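Local coordinates for protein delta-endotoxin CYTB (Bacillus thuringiensis serovar kyushuensis, PDB 1CBY) that kills the larvae of dipteran insects by making pores in the epithelial cell membrane of the midgut, and is seen here as the inactive dimeric protoxin, at the interface of chains A and B. Sequence-based numbering; all coordinates share one arbitrary frame. Chains: chain A/B, Delta-endotoxin CYTB.

Contact 1: the interface of chains A and B. Residues chain A 33-36, 234, 237; chain B 28, 49-51, 54.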
loop_
_atom_site.group_PDB
_atom_site.type_symbol
_atom_site.label_atom_id
_atom_site.label_comp_id
_atom_site.label_asym_id
_atom_site.label_seq_id
_atom_site.Cartn_x
_atom_site.Cartn_y
_atom_site.Cartn_z
ATOM N N LEU A 33 -0.788 -5.107 3.059
ATOM C CA LEU A 33 -0.915 -6.541 3.253
ATOM C C LEU A 33 -0.914 -7.344 1.962
ATOM O O LEU A 33 -1.747 -7.122 1.076
ATOM C CB LEU A 33 -2.218 -6.851 3.990
ATOM C CG LEU A 33 -2.182 -7.601 5.321
ATOM C CD1 LEU A 33 -3.594 -8.077 5.626
ATOM C CD2 LEU A 33 -1.230 -8.783 5.269
ATOM N N THR A 34 0.018 -8.283 1.868
ATOM C CA THR A 34 0.095 -9.177 0.726
ATOM C C THR A 34 0.044 -10.545 1.389
ATOM O O THR A 34 0.997 -10.974 2.042
ATOM C CB THR A 34 1.381 -8.994 -0.077
ATOM O OG1 THR A 34 1.529 -7.610 -0.418
ATOM C CG2 THR A 34 1.308 -9.804 -1.364
ATOM N N VAL A 35 -1.117 -11.175 1.298
ATOM C CA VAL A 35 -1.352 -12.469 1.912
ATOM C C VAL A 35 -1.929 -13.424 0.857
ATOM O O VAL A 35 -2.705 -12.998 -0.000
ATOM C CB VAL A 35 -2.347 -12.298 3.095
ATOM C CG1 VAL A 35 -3.734 -11.939 2.591
ATOM C CG2 VAL A 35 -2.401 -13.526 3.923
ATOM N N PRO A 36 -1.489 -14.701 0.850
ATOM C CA PRO A 36 -1.994 -15.679 -0.125
ATOM C C PRO A 36 -3.511 -15.851 -0.047
ATOM O O PRO A 36 -4.062 -16.075 1.027
ATOM C CB PRO A 36 -1.231 -16.960 0.236
ATOM C CG PRO A 36 -0.762 -16.729 1.644
ATOM C CD PRO A 36 -0.397 -15.284 1.646
ATOM N N VAL A 234 -8.133 -16.226 10.587
ATOM C CA VAL A 234 -7.881 -17.176 9.504
ATOM C C VAL A 234 -9.187 -17.519 8.793
ATOM O O VAL A 234 -9.234 -17.582 7.564
ATOM C CB VAL A 234 -7.212 -18.477 10.006
ATOM C CG1 VAL A 234 -6.958 -19.414 8.838
ATOM C CG2 VAL A 234 -5.904 -18.159 10.726
ATOM N N PHE A 237 -9.962 -15.008 6.090
ATOM C CA PHE A 237 -9.240 -15.143 4.833
ATOM C C PHE A 237 -9.465 -16.453 4.076
ATOM O O PHE A 237 -8.927 -16.640 2.987
ATOM C CB PHE A 237 -7.752 -14.863 5.043
ATOM C CG PHE A 237 -7.459 -13.428 5.388
ATOM C CD1 PHE A 237 -7.481 -12.995 6.709
ATOM C CD2 PHE A 237 -7.202 -12.498 4.386
ATOM C CE1 PHE A 237 -7.254 -11.655 7.028
ATOM C CE2 PHE A 237 -6.975 -11.156 4.697
ATOM C CZ PHE A 237 -7.002 -10.736 6.018
ATOM N N PHE B 28 -2.875 -13.860 -4.733
ATOM C CA PHE B 28 -2.465 -13.173 -3.518
ATOM C C PHE B 28 -3.353 -11.950 -3.407
ATOM O O PHE B 28 -3.769 -11.392 -4.420
ATOM C CB PHE B 28 -1.017 -12.687 -3.628
ATOM C CG PHE B 28 0.008 -13.741 -3.360
ATOM C CD1 PHE B 28 0.468 -14.559 -4.381
ATOM C CD2 PHE B 28 0.536 -13.898 -2.083
ATOM C CE1 PHE B 28 1.441 -15.519 -4.137
ATOM C CE2 PHE B 28 1.509 -14.852 -1.827
ATOM C CZ PHE B 28 1.964 -15.667 -2.857
ATOM N N VAL B 49 2.910 -12.041 4.765
ATOM C CA VAL B 49 2.794 -13.204 5.639
ATOM C C VAL B 49 1.473 -13.932 5.401
ATOM O O VAL B 49 0.654 -13.505 4.587
ATOM C CB VAL B 49 2.830 -12.771 7.139
ATOM C CG1 VAL B 49 4.120 -12.014 7.464
ATOM C CG2 VAL B 49 1.614 -11.904 7.470
ATOM N N GLN B 50 1.268 -15.029 6.125
ATOM C CA GLN B 50 0.035 -15.802 6.031
ATOM C C GLN B 50 -0.906 -15.337 7.148
ATOM O O GLN B 50 -0.455 -14.904 8.209
ATOM C CB GLN B 50 0.341 -17.294 6.152
ATOM C CG GLN B 50 1.098 -17.843 4.951
ATOM C CD GLN B 50 1.513 -19.287 5.127
ATOM O OE1 GLN B 50 2.680 -19.631 4.954
ATOM N NE2 GLN B 50 0.564 -20.142 5.475
ATOM N N PRO B 51 -2.228 -15.448 6.937
ATOM C CA PRO B 51 -3.220 -15.027 7.930
ATOM C C PRO B 51 -2.933 -15.444 9.369
ATOM O O PRO B 51 -2.935 -14.608 10.270
ATOM C CB PRO B 51 -4.506 -15.662 7.409
ATOM C CG PRO B 51 -4.311 -15.624 5.921
ATOM C CD PRO B 51 -2.888 -16.111 5.796
ATOM N N ILE B 54 -0.359 -13.216 11.127
ATOM C CA ILE B 54 -0.553 -11.772 11.136
ATOM C C ILE B 54 -0.427 -11.245 12.562
ATOM O O ILE B 54 0.214 -10.221 12.797
ATOM C CB ILE B 54 -1.928 -11.385 10.519
ATOM C CG1 ILE B 54 -1.883 -11.581 8.996
ATOM C CG2 ILE B 54 -2.309 -9.952 10.890
ATOM C CD1 ILE B 54 -3.211 -11.396 8.293
#
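A:Phe237 and B:Pro51 meet in the apolar part of this patch. The CB of A:Phe237 lies 3.6 Å from CG of B:Pro51, and the proline crosses the phenyl at a slant near its CB end. A:Phe237 holds CG anti to its carbonyl carbon (chi1 -68°), and with chi2 at 88° one face of the ring is turned to the pyrrolidine. The proline covers the CG and CD1 end of that face. A:Val35 reaches the same proline with its CG2 branch, so CG of B:Pro51 has A:Phe237 on one flank and A:Val35 on another. Where the end of one strand 28-36 meets the start of the other, A:Pro36 lies over the face of the B:Phe28 ring, out by its CD2 rim, with CA 3.7 Å from CD2. The pyrrolidine of A:Pro36 also meets the side chain of B:Gln50 at about a right angle, CG to CG at 4.0 Å. B:Ile54 adds its CD1 tip on the same face of A:Phe237 as the proline, 4.2 Å from CE1.

The backbone N of B:Val49 gives a weak hydrogen bond to the O of A:Thr34, at 3.5 Å. An antiparallel beta bridge pairs A:Pro36 with B:Phe28.

The chain A side is the end of strand 28-36 with helix 233-237. Chain B brings the start of its own strand 28-36, the loop after strand 44-48, the 3-10 helix 51-53 and the start of helix 54-63. The N-terminal arms of the protoxin dimer thus pair here.

Contact 2: the interface of chains A and B. Residues chain A 51-52, 229-230; chain B 233-234.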
loop_
_atom_site.group_PDB
_atom_site.type_symbol
_atom_site.label_atom_id
_atom_site.label_comp_id
_atom_site.label_asym_id
_atom_site.label_seq_id
_atom_site.Cartn_x
_atom_site.Cartn_y
_atom_site.Cartn_z
ATOM N N PRO A 51 -11.472 -2.671 12.369
ATOM C CA PRO A 51 -11.255 -4.117 12.468
ATOM C C PRO A 51 -12.510 -4.980 12.393
ATOM O O PRO A 51 -12.578 -5.910 11.591
ATOM C CB PRO A 51 -10.556 -4.260 13.817
ATOM C CG PRO A 51 -9.762 -2.988 13.911
ATOM C CD PRO A 51 -10.782 -1.968 13.467
ATOM N N GLN A 52 -13.515 -4.661 13.201
ATOM C CA GLN A 52 -14.743 -5.445 13.211
ATOM C C GLN A 52 -15.545 -5.426 11.912
ATOM O O GLN A 52 -16.526 -6.160 11.780
ATOM C CB GLN A 52 -15.645 -5.051 14.386
ATOM C CG GLN A 52 -16.105 -3.608 14.388
ATOM C CD GLN A 52 -15.166 -2.709 15.155
ATOM O OE1 GLN A 52 -14.134 -2.280 14.640
ATOM N NE2 GLN A 52 -15.513 -2.426 16.401
ATOM N N SER A 229 -18.208 -8.046 12.910
ATOM C CA SER A 229 -17.760 -9.433 12.991
ATOM C C SER A 229 -16.387 -9.561 13.643
ATOM O O SER A 229 -15.421 -8.932 13.206
ATOM C CB SER A 229 -17.712 -10.071 11.605
ATOM O OG SER A 229 -17.108 -11.356 11.668
ATOM N N ASN A 230 -16.304 -10.402 14.670
ATOM C CA ASN A 230 -15.052 -10.643 15.383
ATOM C C ASN A 230 -14.675 -12.119 15.224
ATOM O O ASN A 230 -14.310 -12.797 16.185
ATOM C CB ASN A 230 -15.204 -10.281 16.866
ATOM C CG ASN A 230 -13.892 -10.368 17.629
ATOM O OD1 ASN A 230 -12.810 -10.257 17.049
ATOM N ND2 ASN A 230 -13.983 -10.563 18.935
ATOM N N ILE B 233 -10.225 -11.418 15.119
ATOM C CA ILE B 233 -9.620 -10.284 14.428
ATOM C C ILE B 233 -9.586 -8.970 15.210
ATOM O O ILE B 233 -8.560 -8.284 15.223
ATOM C CB ILE B 233 -10.235 -10.088 13.022
ATOM C CG1 ILE B 233 -9.417 -9.069 12.233
ATOM C CG2 ILE B 233 -11.697 -9.678 13.123
ATOM C CD1 ILE B 233 -9.878 -8.902 10.805
ATOM N N VAL B 234 -10.668 -8.640 15.908
ATOM C CA VAL B 234 -10.700 -7.399 16.680
ATOM C C VAL B 234 -9.714 -7.479 17.842
ATOM O O VAL B 234 -8.990 -6.520 18.117
ATOM C CB VAL B 234 -12.112 -7.080 17.225
ATOM C CG1 VAL B 234 -12.087 -5.774 18.000
ATOM C CG2 VAL B 234 -13.118 -6.999 16.080
#
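B:Val234 is set between A:Asn230 and A:Gln52, and its two chain A neighbours touch it in different ways. The side chain of A:Asn230 crosses that of B:Val234 at about a right angle. Its amide carbon CG lies 3.8 Å from CB of the valine. A:Asn230 carries CG anti to its backbone N (chi1 -174°). This carries the carboxamide towards chain B, and OD1 is the atom that faces B:Val234. OD1 accepts a hydrogen bond from the backbone N of B:Val234 at 2.9 Å. The bond is moderately bent, with 145° at the hydrogen. The donor is tilted 28° from the carbonyl plane. The same carboxamide therefore grips the backbone and packs on the side chain of one residue.

CG2 and CB of B:Val234 both make contact, and CG2 is the branch that meets A:Gln52. It sits anti to the carbonyl carbon and beside the backbone N, and CB of A:Gln52 approaches it to 3.6 Å. Beyond this CB the A:Gln52 chain bends at chi2.

B:Ile233 plays a lesser part. Its CG2 methyl lies 3.8 Å from the backbone O of A:Ser229. Its CD1 tip points instead to the O of A:Pro51, at 4.1 Å.

B:Ile233 and B:Val234 open helix 233-237. The amide N of B:Val234 lies in the first turn, where the asparagine oxygen may act as a cap from the other subunit. Chain A contributes the 3-10 helix 51-53 and the loop after strand 210-225.

The C-alpha centres of contact 1 and contact 2 are about 16 Å apart. Both draw on the 3-10 helix 51-53 and helix 233-237, with the chains exchanged: contact 1 sets helix 233-237 of chain A against B:Pro51, and contact 2 sets A:Pro51 and A:Gln52 near the helix of chain B. The two-fold symmetry repeats each of them. Contact 1 adds strand 28-36, and contact 2 adds the loop holding A:Asn230. Processing stops at Ser38 and Ser228. Loss of the segments before Ser38 and after Ser228 would take away strand 28-36 and residues 229-237, which fits the active toxin being a monomer.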